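Local coordinates for hypothetical protein (Exiguobacterium sibiricum, PDB 2HKV) that is of unknown function but binds nickel and belongs to the DinB superfamily of metal-binding helical-bundle proteins, at residues Leu9-Arg21 and Leu86-Met98. Numbering follows the deposited sequence.
Sequences LDRHVGVGVRTTR and LDQSWQYYQDRLM
Trp90 CG and Val17 CG1 both stand anti to their own backbone N (chi1 169° and 168°), which swings the indole across to helix 9-21 and puts Val17 CG1 over its five-membered ring. The pair lies at the middle of an antiparallel helix-helix interface in the DinB four-helix bundle, where the axes of segments 9-21 and 86-98 run at 174°, 10.8 Å apart at closest approach. Val17 CG1 makes a CH-pi contact, 4.2 Å from the centroid of that Trp90 ring. The indole is a knob in a hole formed by Asp10, Val13, Gly14 and Val17; the CA of Gly14, bare of a side chain, is met by Trp90 CZ2 at 3.7 Å, and Val13 CG1 packs at 3.6 Å from Trp90 CZ3. Cutting the indole back to an alanine is likely to open a gap among these four residues and leave Val17 CG1 without the ring it covers. Toward one end, branched Leu86 fits between Val17 and the aliphatic base of Arg21. At the other, Leu9 CD1 meets Leu97 CD1 at 3.7 Å, while Val13 CG2 packs on Tyr93 CE1; the Tyr93 hydroxyl, buried among these aliphatic groups, is satisfied by Leu118 O of helix 114-138. Charge suits the more exposed flank: Arg21, bent at its third torsion, forms a salt bridge in which NE meets the syn lone pair of Asp87 OD1 at 3.1 Å, through a bent bond with OD1 tilted from the guanidinium plane.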
ATOM      1  N   LEU A   9      -0.271  -4.705 -12.769  1.00 32.98           N
ATOM      2  CA  LEU A   9      -0.624  -5.440 -11.569  1.00 32.90           C
ATOM      3  C   LEU A   9       0.283  -6.652 -11.351  1.00 32.49           C
ATOM      4  O   LEU A   9       0.696  -6.871 -10.228  1.00 33.64           O
ATOM      5  CB  LEU A   9      -2.099  -5.819 -11.518  1.00 33.01           C
ATOM      6  CG  LEU A   9      -3.109  -4.732 -11.154  1.00 39.60           C
ATOM      7  CD1 LEU A   9      -4.570  -5.188 -11.440  1.00 35.21           C
ATOM      8  CD2 LEU A   9      -2.884  -4.244  -9.713  1.00 35.15           C
ATOM      9  N   ASP A  10       0.529  -7.450 -12.393  1.00 33.22           N
ATOM     10  CA  ASP A  10       1.401  -8.617 -12.272  1.00 33.65           C
ATOM     11  C   ASP A  10       2.794  -8.166 -11.756  1.00 35.13           C
ATOM     12  O   ASP A  10       3.392  -8.786 -10.865  1.00 36.73           O
ATOM     13  CB  ASP A  10       1.483  -9.345 -13.596  1.00 33.01           C
ATOM     14  CG  ASP A  10       2.256 -10.634 -13.510  1.00 46.35           C
ATOM     15  OD1 ASP A  10       1.833 -11.510 -12.751  1.00 55.15           O
ATOM     16  OD2 ASP A  10       3.301 -10.768 -14.191  1.00 63.53           O
ATOM     17  N   ARG A  11       3.283  -7.064 -12.285  1.00 33.40           N
ATOM     18  CA  ARG A  11       4.614  -6.530 -11.870  1.00 33.60           C
ATOM     19  C   ARG A  11       4.638  -6.116 -10.389  1.00 35.63           C
ATOM     20  O   ARG A  11       5.461  -6.593  -9.603  1.00 34.35           O
ATOM     21  CB  ARG A  11       4.999  -5.366 -12.774  1.00 33.78           C
ATOM     22  CG  ARG A  11       6.285  -4.648 -12.390  1.00 36.41           C
ATOM     23  CD  ARG A  11       6.748  -3.697 -13.448  1.00 39.18           C
ATOM     24  NE  ARG A  11       7.922  -2.926 -13.005  1.00 37.43           N
ATOM     25  CZ  ARG A  11       8.726  -2.250 -13.832  1.00 44.07           C
ATOM     26  NH1 ARG A  11       8.500  -2.233 -15.111  1.00 41.79           N
ATOM     27  NH2 ARG A  11       9.785  -1.599 -13.339  1.00 40.35           N
ATOM     28  N   HIS A  12       3.740  -5.209 -10.033  1.00 32.90           N
ATOM     29  CA  HIS A  12       3.743  -4.567  -8.730  1.00 32.20           C
ATOM     30  C   HIS A  12       3.192  -5.455  -7.649  1.00 34.13           C
ATOM     31  O   HIS A  12       3.724  -5.478  -6.519  1.00 34.57           O
ATOM     32  CB  HIS A  12       3.068  -3.169  -8.818  1.00 33.62           C
ATOM     33  CG  HIS A  12       3.866  -2.193  -9.623  1.00 36.66           C
ATOM     34  ND1 HIS A  12       4.956  -1.508  -9.091  1.00 36.36           N
ATOM     35  CD2 HIS A  12       3.798  -1.833 -10.926  1.00 37.73           C
ATOM     36  CE1 HIS A  12       5.522  -0.795 -10.051  1.00 36.24           C
ATOM     37  NE2 HIS A  12       4.860  -0.984 -11.175  1.00 37.97           N
ATOM     38  N   VAL A  13       2.165  -6.248  -7.940  1.00 33.31           N
ATOM     39  CA  VAL A  13       1.728  -7.219  -6.943  1.00 34.55           C
ATOM     40  C   VAL A  13       2.784  -8.333  -6.776  1.00 35.42           C
ATOM     41  O   VAL A  13       3.054  -8.797  -5.673  1.00 34.85           O
ATOM     42  CB  VAL A  13       0.312  -7.827  -7.201  1.00 37.49           C
ATOM     43  CG1 VAL A  13      -0.015  -8.791  -6.069  1.00 36.70           C
ATOM     44  CG2 VAL A  13      -0.768  -6.761  -7.275  1.00 35.41           C
ATOM     45  N   GLY A  14       3.435  -8.735  -7.857  1.00 32.95           N
ATOM     46  CA  GLY A  14       4.544  -9.713  -7.741  1.00 33.20           C
ATOM     47  C   GLY A  14       5.690  -9.203  -6.853  1.00 34.20           C
ATOM     48  O   GLY A  14       6.295  -9.970  -6.076  1.00 35.67           O
ATOM     49  N   VAL A  15       6.031  -7.919  -6.963  1.00 36.48           N
ATOM     50  CA  VAL A  15       7.046  -7.345  -6.079  1.00 37.31           C
ATOM     51  C   VAL A  15       6.578  -7.443  -4.656  1.00 38.53           C
ATOM     52  O   VAL A  15       7.341  -7.818  -3.763  1.00 38.53           O
ATOM     53  CB  VAL A  15       7.343  -5.813  -6.333  1.00 40.48           C
ATOM     54  CG1 VAL A  15       8.195  -5.223  -5.214  1.00 40.73           C
ATOM     55  CG2 VAL A  15       7.998  -5.535  -7.731  1.00 41.90           C
ATOM     56  N   GLY A  16       5.344  -6.995  -4.432  1.00 37.94           N
ATOM     57  CA  GLY A  16       4.700  -7.106  -3.127  1.00 36.64           C
ATOM     58  C   GLY A  16       4.794  -8.491  -2.543  1.00 35.13           C
ATOM     59  O   GLY A  16       5.129  -8.667  -1.373  1.00 36.67           O
ATOM     60  N   VAL A  17       4.518  -9.494  -3.346  1.00 34.06           N
ATOM     61  CA  VAL A  17       4.517 -10.858  -2.872  1.00 35.61           C
ATOM     62  C   VAL A  17       5.936 -11.356  -2.621  1.00 34.60           C
ATOM     63  O   VAL A  17       6.203 -11.947  -1.589  1.00 35.18           O
ATOM     64  CB  VAL A  17       3.805 -11.784  -3.875  1.00 35.79           C
ATOM     65  CG1 VAL A  17       4.056 -13.284  -3.535  1.00 42.02           C
ATOM     66  CG2 VAL A  17       2.303 -11.457  -3.909  1.00 37.37           C
ATOM     67  N   ARG A  18       6.861 -11.098  -3.543  1.00 33.92           N
ATOM     68  CA  ARG A  18       8.213 -11.595  -3.306  1.00 36.58           C
ATOM     69  C   ARG A  18       8.913 -10.956  -2.106  1.00 36.87           C
ATOM     70  O   ARG A  18       9.611 -11.647  -1.335  1.00 37.42           O
ATOM     71  CB  ARG A  18       9.069 -11.460  -4.526  1.00 38.89           C
ATOM     72  CG  ARG A  18       8.555 -12.364  -5.632  1.00 48.09           C
ATOM     73  CD  ARG A  18       9.467 -12.405  -6.809  1.00 58.01           C
ATOM     74  NE  ARG A  18       9.703 -11.065  -7.306  1.00 58.74           N
ATOM     75  CZ  ARG A  18       9.034 -10.473  -8.295  1.00 62.82           C
ATOM     76  NH1 ARG A  18       8.030 -11.091  -8.958  1.00 52.67           N
ATOM     77  NH2 ARG A  18       9.387  -9.222  -8.614  1.00 59.04           N
ATOM     78  N   THR A  19       8.734  -9.647  -1.938  1.00 37.24           N
ATOM     79  CA  THR A  19       9.263  -8.970  -0.753  1.00 36.23           C
ATOM     80  C   THR A  19       8.594  -9.429   0.516  1.00 37.44           C
ATOM     81  O   THR A  19       9.270  -9.622   1.510  1.00 36.37           O
ATOM     82  CB  THR A  19       9.222  -7.452  -0.877  1.00 35.05           C
ATOM     83  OG1 THR A  19       7.879  -7.007  -1.141  1.00 37.84           O
ATOM     84  CG2 THR A  19      10.214  -6.961  -2.021  1.00 38.23           C
ATOM     85  N   THR A  20       7.289  -9.679   0.516  1.00 36.64           N
ATOM     86  CA  THR A  20       6.633 -10.232   1.686  1.00 37.31           C
ATOM     87  C   THR A  20       7.175 -11.598   2.062  1.00 39.30           C
ATOM     88  O   THR A  20       7.404 -11.865   3.266  1.00 35.39           O
ATOM     89  CB  THR A  20       5.105 -10.281   1.528  1.00 36.97           C
ATOM     90  OG1 THR A  20       4.635  -8.949   1.317  1.00 36.38           O
ATOM     91  CG2 THR A  20       4.397 -10.870   2.775  1.00 34.98           C
ATOM     92  N   ARG A  21       7.407 -12.433   1.050  1.00 38.51           N
ATOM     93  CA  ARG A  21       7.961 -13.768   1.253  1.00 38.91           C
ATOM     94  C   ARG A  21       9.317 -13.627   1.960  1.00 38.44           C
ATOM     95  O   ARG A  21       9.604 -14.335   2.919  1.00 38.68           O
ATOM     96  CB  ARG A  21       8.078 -14.520  -0.085  1.00 39.55           C
ATOM     97  CG  ARG A  21       8.224 -15.982   0.046  1.00 48.36           C
ATOM     98  CD  ARG A  21       8.611 -16.625  -1.300  1.00 50.49           C
ATOM     99  NE  ARG A  21       7.554 -16.418  -2.294  1.00 58.73           N
ATOM    100  CZ  ARG A  21       7.735 -16.004  -3.546  1.00 68.19           C
ATOM    101  NH1 ARG A  21       8.949 -15.740  -4.030  1.00 73.94           N
ATOM    102  NH2 ARG A  21       6.680 -15.867  -4.342  1.00 67.12           N
ATOM    103  N   LEU A  86       0.980 -17.950   1.141  1.00 33.44           N
ATOM    104  CA  LEU A  86       1.155 -16.768   0.310  1.00 36.00           C
ATOM    105  C   LEU A  86       1.240 -17.142  -1.212  1.00 34.73           C
ATOM    106  O   LEU A  86       0.617 -16.504  -2.109  1.00 33.71           O
ATOM    107  CB  LEU A  86       2.419 -16.039   0.782  1.00 34.72           C
ATOM    108  CG  LEU A  86       2.881 -14.781   0.023  1.00 37.85           C
ATOM    109  CD1 LEU A  86       1.760 -13.720  -0.068  1.00 38.40           C
ATOM    110  CD2 LEU A  86       4.160 -14.250   0.717  1.00 36.98           C
ATOM    111  N   ASP A  87       2.013 -18.173  -1.506  1.00 36.50           N
ATOM    112  CA  ASP A  87       2.197 -18.608  -2.874  1.00 37.49           C
ATOM    113  C   ASP A  87       0.891 -19.053  -3.514  1.00 36.33           C
ATOM    114  O   ASP A  87       0.623 -18.773  -4.699  1.00 36.19           O
ATOM    115  CB  ASP A  87       3.226 -19.745  -2.941  1.00 39.90           C
ATOM    116  CG  ASP A  87       4.680 -19.276  -2.661  1.00 51.15           C
ATOM    117  OD1 ASP A  87       4.914 -18.083  -2.357  1.00 53.43           O
ATOM    118  OD2 ASP A  87       5.608 -20.125  -2.736  1.00 67.22           O
ATOM    119  N   GLN A  88       0.109 -19.796  -2.743  1.00 35.59           N
ATOM    120  CA  GLN A  88      -1.209 -20.223  -3.159  1.00 35.58           C
ATOM    121  C   GLN A  88      -2.139 -19.056  -3.442  1.00 34.02           C
ATOM    122  O   GLN A  88      -2.828 -19.042  -4.462  1.00 31.65           O
ATOM    123  CB  GLN A  88      -1.797 -21.077  -2.056  1.00 36.20           C
ATOM    124  CG  GLN A  88      -3.172 -21.584  -2.289  1.00 43.33           C
ATOM    125  CD  GLN A  88      -3.615 -22.557  -1.169  1.00 41.25           C
ATOM    126  OE1 GLN A  88      -2.800 -23.339  -0.623  1.00 40.64           O
ATOM    127  NE2 GLN A  88      -4.904 -22.495  -0.815  1.00 43.73           N
ATOM    128  N   SER A  89      -2.152 -18.068  -2.532  1.00 35.68           N
ATOM    129  CA  SER A  89      -2.942 -16.843  -2.714  1.00 34.25           C
ATOM    130  C   SER A  89      -2.500 -16.063  -3.961  1.00 32.96           C
ATOM    131  O   SER A  89      -3.317 -15.572  -4.718  1.00 35.68           O
ATOM    132  CB  SER A  89      -2.860 -15.950  -1.462  1.00 32.47           C
ATOM    133  OG  SER A  89      -3.325 -16.684  -0.346  1.00 39.49           O
ATOM    134  N   TRP A  90      -1.202 -15.978  -4.168  1.00 31.58           N
ATOM    135  CA  TRP A  90      -0.654 -15.254  -5.330  1.00 33.96           C
ATOM    136  C   TRP A  90      -1.078 -15.956  -6.643  1.00 33.22           C
ATOM    137  O   TRP A  90      -1.382 -15.306  -7.634  1.00 34.31           O
ATOM    138  CB  TRP A  90       0.866 -15.151  -5.166  1.00 33.77           C
ATOM    139  CG  TRP A  90       1.648 -14.698  -6.293  1.00 32.97           C
ATOM    140  CD1 TRP A  90       2.791 -15.278  -6.717  1.00 37.93           C
ATOM    141  CD2 TRP A  90       1.431 -13.560  -7.142  1.00 32.61           C
ATOM    142  NE1 TRP A  90       3.305 -14.599  -7.776  1.00 43.18           N
ATOM    143  CE2 TRP A  90       2.483 -13.546  -8.075  1.00 41.44           C
ATOM    144  CE3 TRP A  90       0.440 -12.569  -7.236  1.00 37.48           C
ATOM    145  CZ2 TRP A  90       2.593 -12.578  -9.074  1.00 38.48           C
ATOM    146  CZ3 TRP A  90       0.554 -11.594  -8.247  1.00 32.82           C
ATOM    147  CH2 TRP A  90       1.624 -11.628  -9.157  1.00 38.05           C
ATOM    148  N   GLN A  91      -1.107 -17.286  -6.631  1.00 33.74           N
ATOM    149  CA  GLN A  91      -1.546 -18.048  -7.809  1.00 36.59           C
ATOM    150  C   GLN A  91      -3.023 -17.800  -8.099  1.00 35.78           C
ATOM    151  O   GLN A  91      -3.440 -17.665  -9.250  1.00 34.34           O
ATOM    152  CB  GLN A  91      -1.304 -19.547  -7.599  1.00 37.84           C
ATOM    153  CG  GLN A  91      -1.529 -20.359  -8.858  1.00 47.26           C
ATOM    154  CD  GLN A  91      -0.608 -19.899  -9.980  1.00 53.35           C
ATOM    155  OE1 GLN A  91       0.621 -19.893  -9.826  1.00 54.28           O
ATOM    156  NE2 GLN A  91      -1.202 -19.472 -11.098  1.00 38.31           N
ATOM    157  N   TYR A  92      -3.823 -17.733  -7.038  1.00 35.29           N
ATOM    158  CA  TYR A  92      -5.243 -17.517  -7.170  1.00 36.69           C
ATOM    159  C   TYR A  92      -5.465 -16.151  -7.810  1.00 35.73           C
ATOM    160  O   TYR A  92      -6.286 -16.007  -8.753  1.00 35.81           O
ATOM    161  CB  TYR A  92      -5.891 -17.546  -5.787  1.00 36.85           C
ATOM    162  CG  TYR A  92      -7.393 -17.495  -5.793  1.00 38.77           C
ATOM    163  CD1 TYR A  92      -8.053 -16.283  -5.914  1.00 40.83           C
ATOM    164  CD2 TYR A  92      -8.154 -18.655  -5.695  1.00 39.74           C
ATOM    165  CE1 TYR A  92      -9.428 -16.202  -5.922  1.00 43.96           C
ATOM    166  CE2 TYR A  92      -9.548 -18.588  -5.678  1.00 42.44           C
ATOM    167  CZ  TYR A  92     -10.174 -17.349  -5.802  1.00 42.15           C
ATOM    168  OH  TYR A  92     -11.538 -17.252  -5.811  1.00 49.25           O
ATOM    169  N   TYR A  93      -4.745 -15.171  -7.274  1.00 36.32           N
ATOM    170  CA  TYR A  93      -4.811 -13.805  -7.775  1.00 34.80           C
ATOM    171  C   TYR A  93      -4.404 -13.756  -9.267  1.00 35.32           C
ATOM    172  O   TYR A  93      -5.061 -13.113 -10.075  1.00 36.14           O
ATOM    173  CB  TYR A  93      -3.943 -12.886  -6.926  1.00 34.65           C
ATOM    174  CG  TYR A  93      -3.996 -11.383  -7.311  1.00 33.61           C
ATOM    175  CD1 TYR A  93      -3.111 -10.843  -8.247  1.00 32.06           C
ATOM    176  CD2 TYR A  93      -4.924 -10.522  -6.721  1.00 33.63           C
ATOM    177  CE1 TYR A  93      -3.143  -9.498  -8.570  1.00 34.29           C
ATOM    178  CE2 TYR A  93      -4.966  -9.164  -7.048  1.00 34.71           C
ATOM    179  CZ  TYR A  93      -4.081  -8.663  -7.987  1.00 33.08           C
ATOM    180  OH  TYR A  93      -4.134  -7.337  -8.331  1.00 35.72           O
ATOM    181  N   GLN A  94      -3.306 -14.403  -9.601  1.00 33.87           N
ATOM    182  CA  GLN A  94      -2.825 -14.353 -10.984  1.00 37.67           C
ATOM    183  C   GLN A  94      -3.844 -14.940 -11.928  1.00 34.48           C
ATOM    184  O   GLN A  94      -4.042 -14.449 -13.045  1.00 37.32           O
ATOM    185  CB  GLN A  94      -1.516 -15.102 -11.144  1.00 39.73           C
ATOM    186  CG  GLN A  94      -0.343 -14.409 -10.533  1.00 43.17           C
ATOM    187  CD  GLN A  94       0.907 -15.223 -10.716  1.00 45.52           C
ATOM    188  OE1 GLN A  94       1.377 -15.904  -9.788  1.00 60.54           O
ATOM    189  NE2 GLN A  94       1.427 -15.209 -11.928  1.00 43.21           N
ATOM    190  N   ASP A  95      -4.521 -15.996 -11.497  1.00 34.02           N
ATOM    191  CA  ASP A  95      -5.509 -16.603 -12.366  1.00 36.10           C
ATOM    192  C   ASP A  95      -6.712 -15.685 -12.594  1.00 34.49           C
ATOM    193  O   ASP A  95      -7.230 -15.599 -13.701  1.00 33.44           O
ATOM    194  CB  ASP A  95      -5.992 -17.899 -11.741  1.00 38.78           C
ATOM    195  CG  ASP A  95      -4.894 -18.967 -11.656  1.00 47.40           C
ATOM    196  OD1 ASP A  95      -3.785 -18.779 -12.246  1.00 53.69           O
ATOM    197  OD2 ASP A  95      -5.162 -20.010 -10.997  1.00 53.98           O
ATOM    198  N   ARG A  96      -7.157 -15.005 -11.536  1.00 33.75           N
ATOM    199  CA  ARG A  96      -8.260 -14.038 -11.650  1.00 36.77           C
ATOM    200  C   ARG A  96      -7.822 -12.804 -12.471  1.00 39.74           C
ATOM    201  O   ARG A  96      -8.603 -12.190 -13.229  1.00 40.99           O
ATOM    202  CB  ARG A  96      -8.780 -13.634 -10.269  1.00 39.35           C
ATOM    203  CG  ARG A  96      -9.441 -14.779  -9.461  1.00 39.93           C
ATOM    204  CD  ARG A  96      -9.954 -15.888 -10.344  1.00 53.30           C
ATOM    205  NE  ARG A  96     -10.488 -17.041  -9.622  1.00 58.46           N
ATOM    206  CZ  ARG A  96      -9.779 -18.001  -9.020  1.00 60.80           C
ATOM    207  NH1 ARG A  96      -8.456 -17.973  -8.962  1.00 58.82           N
ATOM    208  NH2 ARG A  96     -10.429 -19.008  -8.445  1.00 72.00           N
ATOM    209  N   LEU A  97      -6.562 -12.468 -12.317  1.00 40.06           N
ATOM    210  CA  LEU A  97      -6.001 -11.301 -12.975  1.00 41.18           C
ATOM    211  C   LEU A  97      -6.162 -11.431 -14.459  1.00 37.54           C
ATOM    212  O   LEU A  97      -6.559 -10.496 -15.113  1.00 41.25           O
ATOM    213  CB  LEU A  97      -4.537 -11.127 -12.593  1.00 41.06           C
ATOM    214  CG  LEU A  97      -3.735  -9.964 -13.209  1.00 40.83           C
ATOM    215  CD1 LEU A  97      -4.420  -8.624 -12.903  1.00 37.37           C
ATOM    216  CD2 LEU A  97      -2.300  -9.973 -12.716  1.00 38.70           C
HETATM  217  N   MSE A  98      -5.909 -12.623 -14.970  1.00 40.92           N
HETATM  218  CA  MSE A  98      -5.895 -12.849 -16.395  1.00 43.66           C
HETATM  219  C   MSE A  98      -7.259 -13.217 -16.957  1.00 44.49           C
HETATM  220  O   MSE A  98      -7.551 -12.919 -18.093  1.00 45.46           O
HETATM  221  CB  MSE A  98      -4.877 -13.931 -16.711  1.00 46.03           C
HETATM  222  CG  MSE A  98      -3.498 -13.587 -16.169  1.00 48.94           C
HETATM  223 SE   MSE A  98      -2.736 -11.900 -16.920  0.70 59.58          SE
HETATM  224  CE  MSE A  98      -1.140 -11.640 -15.662  1.00 49.81           C
TER